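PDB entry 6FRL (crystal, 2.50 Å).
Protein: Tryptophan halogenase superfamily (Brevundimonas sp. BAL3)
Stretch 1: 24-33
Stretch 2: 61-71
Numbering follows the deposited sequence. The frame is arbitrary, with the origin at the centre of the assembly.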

# COMPACT_ATOMS: atom_id res chain seq x y z
N TRP B 24 -21.31 -20.68 0.96
CA TRP B 24 -21.06 -21.24 -0.35
C TRP B 24 -20.00 -20.49 -1.14
O TRP B 24 -19.35 -21.12 -1.94
CB TRP B 24 -22.36 -21.42 -1.14
CG TRP B 24 -23.16 -22.54 -0.59
CD1 TRP B 24 -24.35 -22.43 0.05
CD2 TRP B 24 -22.82 -23.92 -0.58
NE1 TRP B 24 -24.79 -23.68 0.45
CE2 TRP B 24 -23.87 -24.61 0.08
CE3 TRP B 24 -21.73 -24.65 -1.05
CZ2 TRP B 24 -23.87 -25.99 0.26
CZ3 TRP B 24 -21.72 -26.04 -0.87
CH2 TRP B 24 -22.79 -26.68 -0.21
N MET B 25 -19.80 -19.18 -0.90
CA MET B 25 -18.59 -18.50 -1.44
C MET B 25 -17.32 -19.14 -0.87
O MET B 25 -16.39 -19.45 -1.62
CB MET B 25 -18.57 -16.99 -1.18
CG MET B 25 -19.50 -16.19 -2.09
SD MET B 25 -19.70 -14.49 -1.51
CE MET B 25 -18.09 -13.76 -1.92
N THR B 26 -17.28 -19.34 0.45
CA THR B 26 -16.14 -20.01 1.09
C THR B 26 -15.87 -21.44 0.50
O THR B 26 -14.74 -21.77 0.10
CB THR B 26 -16.34 -20.07 2.62
OG1 THR B 26 -16.52 -18.74 3.13
CG2 THR B 26 -15.14 -20.69 3.29
N ALA B 27 -16.91 -22.26 0.41
CA ALA B 27 -16.81 -23.62 -0.14
C ALA B 27 -16.27 -23.61 -1.56
O ALA B 27 -15.34 -24.38 -1.88
CB ALA B 27 -18.16 -24.33 -0.10
N ALA B 28 -16.85 -22.76 -2.40
CA ALA B 28 -16.42 -22.72 -3.81
C ALA B 28 -14.95 -22.28 -3.96
O ALA B 28 -14.18 -22.90 -4.74
CB ALA B 28 -17.32 -21.82 -4.63
N ALA B 29 -14.57 -21.24 -3.20
CA ALA B 29 -13.21 -20.69 -3.23
C ALA B 29 -12.19 -21.73 -2.75
O ALA B 29 -11.18 -21.92 -3.40
CB ALA B 29 -13.11 -19.43 -2.38
N LEU B 30 -12.48 -22.42 -1.63
CA LEU B 30 -11.59 -23.46 -1.12
C LEU B 30 -11.56 -24.73 -2.01
O LEU B 30 -10.50 -25.35 -2.17
CB LEU B 30 -11.96 -23.81 0.34
CG LEU B 30 -11.81 -22.68 1.35
CD1 LEU B 30 -12.14 -23.15 2.76
CD2 LEU B 30 -10.40 -22.07 1.30
N VAL B 31 -12.70 -25.09 -2.61
CA VAL B 31 -12.73 -26.18 -3.59
C VAL B 31 -11.75 -25.91 -4.74
O VAL B 31 -10.91 -26.75 -5.03
CB VAL B 31 -14.18 -26.50 -4.07
CG1 VAL B 31 -14.23 -27.20 -5.42
CG2 VAL B 31 -14.90 -27.36 -3.03
N GLN B 32 -11.82 -24.73 -5.35
CA GLN B 32 -10.90 -24.40 -6.47
C GLN B 32 -9.42 -24.35 -6.03
O GLN B 32 -8.55 -24.81 -6.74
CB GLN B 32 -11.24 -23.03 -7.09
CG GLN B 32 -10.26 -22.55 -8.18
CD GLN B 32 -10.60 -23.09 -9.54
OE1 GLN B 32 -10.88 -24.29 -9.69
NE2 GLN B 32 -10.59 -22.22 -10.54
N HIS B 33 -9.17 -23.74 -4.89
CA HIS B 33 -7.82 -23.50 -4.43
C HIS B 33 -7.10 -24.80 -4.01
O HIS B 33 -5.92 -24.92 -4.19
CB HIS B 33 -7.88 -22.52 -3.28
CG HIS B 33 -6.56 -21.99 -2.85
ND1 HIS B 33 -6.09 -22.10 -1.55
CD2 HIS B 33 -5.64 -21.29 -3.53
CE1 HIS B 33 -4.93 -21.49 -1.46
NE2 HIS B 33 -4.63 -21.00 -2.65
N THR B 61 -14.60 -6.13 -7.10
CA THR B 61 -13.89 -7.30 -6.63
C THR B 61 -14.69 -8.60 -6.91
O THR B 61 -14.10 -9.61 -7.25
CB THR B 61 -13.52 -7.20 -5.13
OG1 THR B 61 -14.71 -6.99 -4.33
CG2 THR B 61 -12.52 -6.09 -4.86
N ILE B 62 -16.02 -8.59 -6.80
CA ILE B 62 -16.83 -9.83 -6.98
C ILE B 62 -16.65 -10.48 -8.37
O ILE B 62 -16.71 -11.70 -8.49
CB ILE B 62 -18.34 -9.60 -6.66
CG1 ILE B 62 -19.07 -10.90 -6.38
CG2 ILE B 62 -19.07 -8.95 -7.83
CD1 ILE B 62 -18.55 -11.70 -5.21
N ARG B 63 -16.40 -9.67 -9.40
CA ARG B 63 -16.16 -10.20 -10.76
C ARG B 63 -14.82 -10.92 -10.82
O ARG B 63 -14.71 -11.91 -11.53
CB ARG B 63 -16.27 -9.11 -11.87
CG ARG B 63 -17.65 -8.40 -11.87
CD ARG B 63 -17.91 -7.46 -13.05
NE ARG B 63 -16.74 -6.64 -13.33
CZ ARG B 63 -15.83 -6.88 -14.26
NH1 ARG B 63 -15.93 -7.92 -15.09
NH2 ARG B 63 -14.80 -6.05 -14.37
N ARG B 64 -13.83 -10.45 -10.06
CA ARG B 64 -12.57 -11.17 -9.92
C ARG B 64 -12.75 -12.46 -9.11
O ARG B 64 -12.10 -13.45 -9.39
CB ARG B 64 -11.48 -10.27 -9.30
CG ARG B 64 -10.11 -10.94 -9.16
CD ARG B 64 -9.10 -10.08 -8.39
NE ARG B 64 -9.35 -10.02 -6.92
CZ ARG B 64 -9.49 -8.91 -6.17
NH1 ARG B 64 -9.42 -7.67 -6.69
NH2 ARG B 64 -9.71 -9.03 -4.86
N PHE B 65 -13.64 -12.44 -8.11
CA PHE B 65 -13.85 -13.60 -7.24
C PHE B 65 -14.32 -14.79 -8.06
O PHE B 65 -13.69 -15.85 -8.06
CB PHE B 65 -14.83 -13.27 -6.10
CG PHE B 65 -15.23 -14.45 -5.28
CD1 PHE B 65 -14.46 -14.86 -4.18
CD2 PHE B 65 -16.39 -15.16 -5.59
CE1 PHE B 65 -14.83 -15.96 -3.43
CE2 PHE B 65 -16.75 -16.29 -4.86
CZ PHE B 65 -15.97 -16.68 -3.79
N TYR B 66 -15.40 -14.60 -8.81
CA TYR B 66 -15.92 -15.68 -9.67
C TYR B 66 -15.06 -15.89 -10.93
O TYR B 66 -15.05 -17.00 -11.50
CB TYR B 66 -17.42 -15.51 -9.96
CG TYR B 66 -17.93 -14.28 -10.74
CD1 TYR B 66 -17.73 -14.16 -12.10
CD2 TYR B 66 -18.74 -13.33 -10.13
CE1 TYR B 66 -18.26 -13.09 -12.83
CE2 TYR B 66 -19.28 -12.27 -10.83
CZ TYR B 66 -19.03 -12.14 -12.18
OH TYR B 66 -19.55 -11.07 -12.89
N GLY B 67 -14.34 -14.83 -11.33
CA GLY B 67 -13.25 -14.93 -12.32
C GLY B 67 -12.23 -16.01 -11.97
O GLY B 67 -11.92 -16.85 -12.81
N GLN B 68 -11.76 -16.01 -10.72
CA GLN B 68 -10.76 -16.96 -10.25
C GLN B 68 -11.31 -18.39 -10.22
O GLN B 68 -10.53 -19.33 -10.30
CB GLN B 68 -10.22 -16.58 -8.87
CG GLN B 68 -9.01 -15.67 -8.92
CD GLN B 68 -8.78 -14.80 -7.66
OE1 GLN B 68 -8.58 -13.57 -7.77
NE2 GLN B 68 -8.79 -15.41 -6.47
N LEU B 69 -12.63 -18.55 -10.10
CA LEU B 69 -13.26 -19.87 -10.16
C LEU B 69 -13.40 -20.48 -11.59
O LEU B 69 -13.79 -21.64 -11.70
CB LEU B 69 -14.65 -19.81 -9.51
CG LEU B 69 -14.81 -19.26 -8.09
CD1 LEU B 69 -16.28 -19.34 -7.67
CD2 LEU B 69 -13.92 -19.97 -7.08
N GLY B 70 -13.09 -19.72 -12.65
CA GLY B 70 -13.34 -20.14 -14.05
C GLY B 70 -14.73 -19.80 -14.62
O GLY B 70 -15.10 -20.33 -15.66
N LEU B 71 -15.49 -18.92 -13.95
CA LEU B 71 -16.85 -18.51 -14.35
C LEU B 71 -16.81 -17.20 -15.14
O LEU B 71 -15.95 -16.37 -14.91
CB LEU B 71 -17.74 -18.35 -13.12
CG LEU B 71 -17.80 -19.56 -12.17
CD1 LEU B 71 -18.75 -19.37 -11.01
CD2 LEU B 71 -18.18 -20.80 -12.94

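Residues 24-33 are helical throughout, continuing a helix that begins earlier in the chain; the second stretch is a helix that gives way to a turn. The axes come no closer than 10.6 Å, and their N-to-C directions differ by 46°; side chains of both stretches fill the gap, Met-25 and Gln-32 from one and Phe-65 and Leu-69 from the other. After the second helix, Gly-70 takes a positive phi of 88° and closes a Schellman motif, with Gly-70 N hydrogen-bonded to Gly-67 O (3.1 Å) and Leu-71 N to Tyr-66 O (3.1 Å). A CB at these backbone angles would jam against the preceding carbonyl, so glycine fits the turn itself.

Phe-65 points toward the first helix and reaches its backbone, with CZ 3.5 Å from Met-25 O. Met-25 folds over one ring face: its CE lies 4.0 Å from the centroid of the Phe-65 ring, 9° off the normal, a CH-pi contact, and also touches Ile-62 CD1 at 3.9 Å. Leu-69 CD1 lies 4.1 Å from Ala-28 CB and its CD2 4.0 Å from Ala-29 CA, while Ala-29 CB meets Phe-65 CE1 at 4.0 Å. At the polar end one hydrogen bond crosses, from Gln-32 NE2 to Gln-68 O (2.9 Å, 160°), joining a side-chain amide to a backbone carbonyl just before Leu-69.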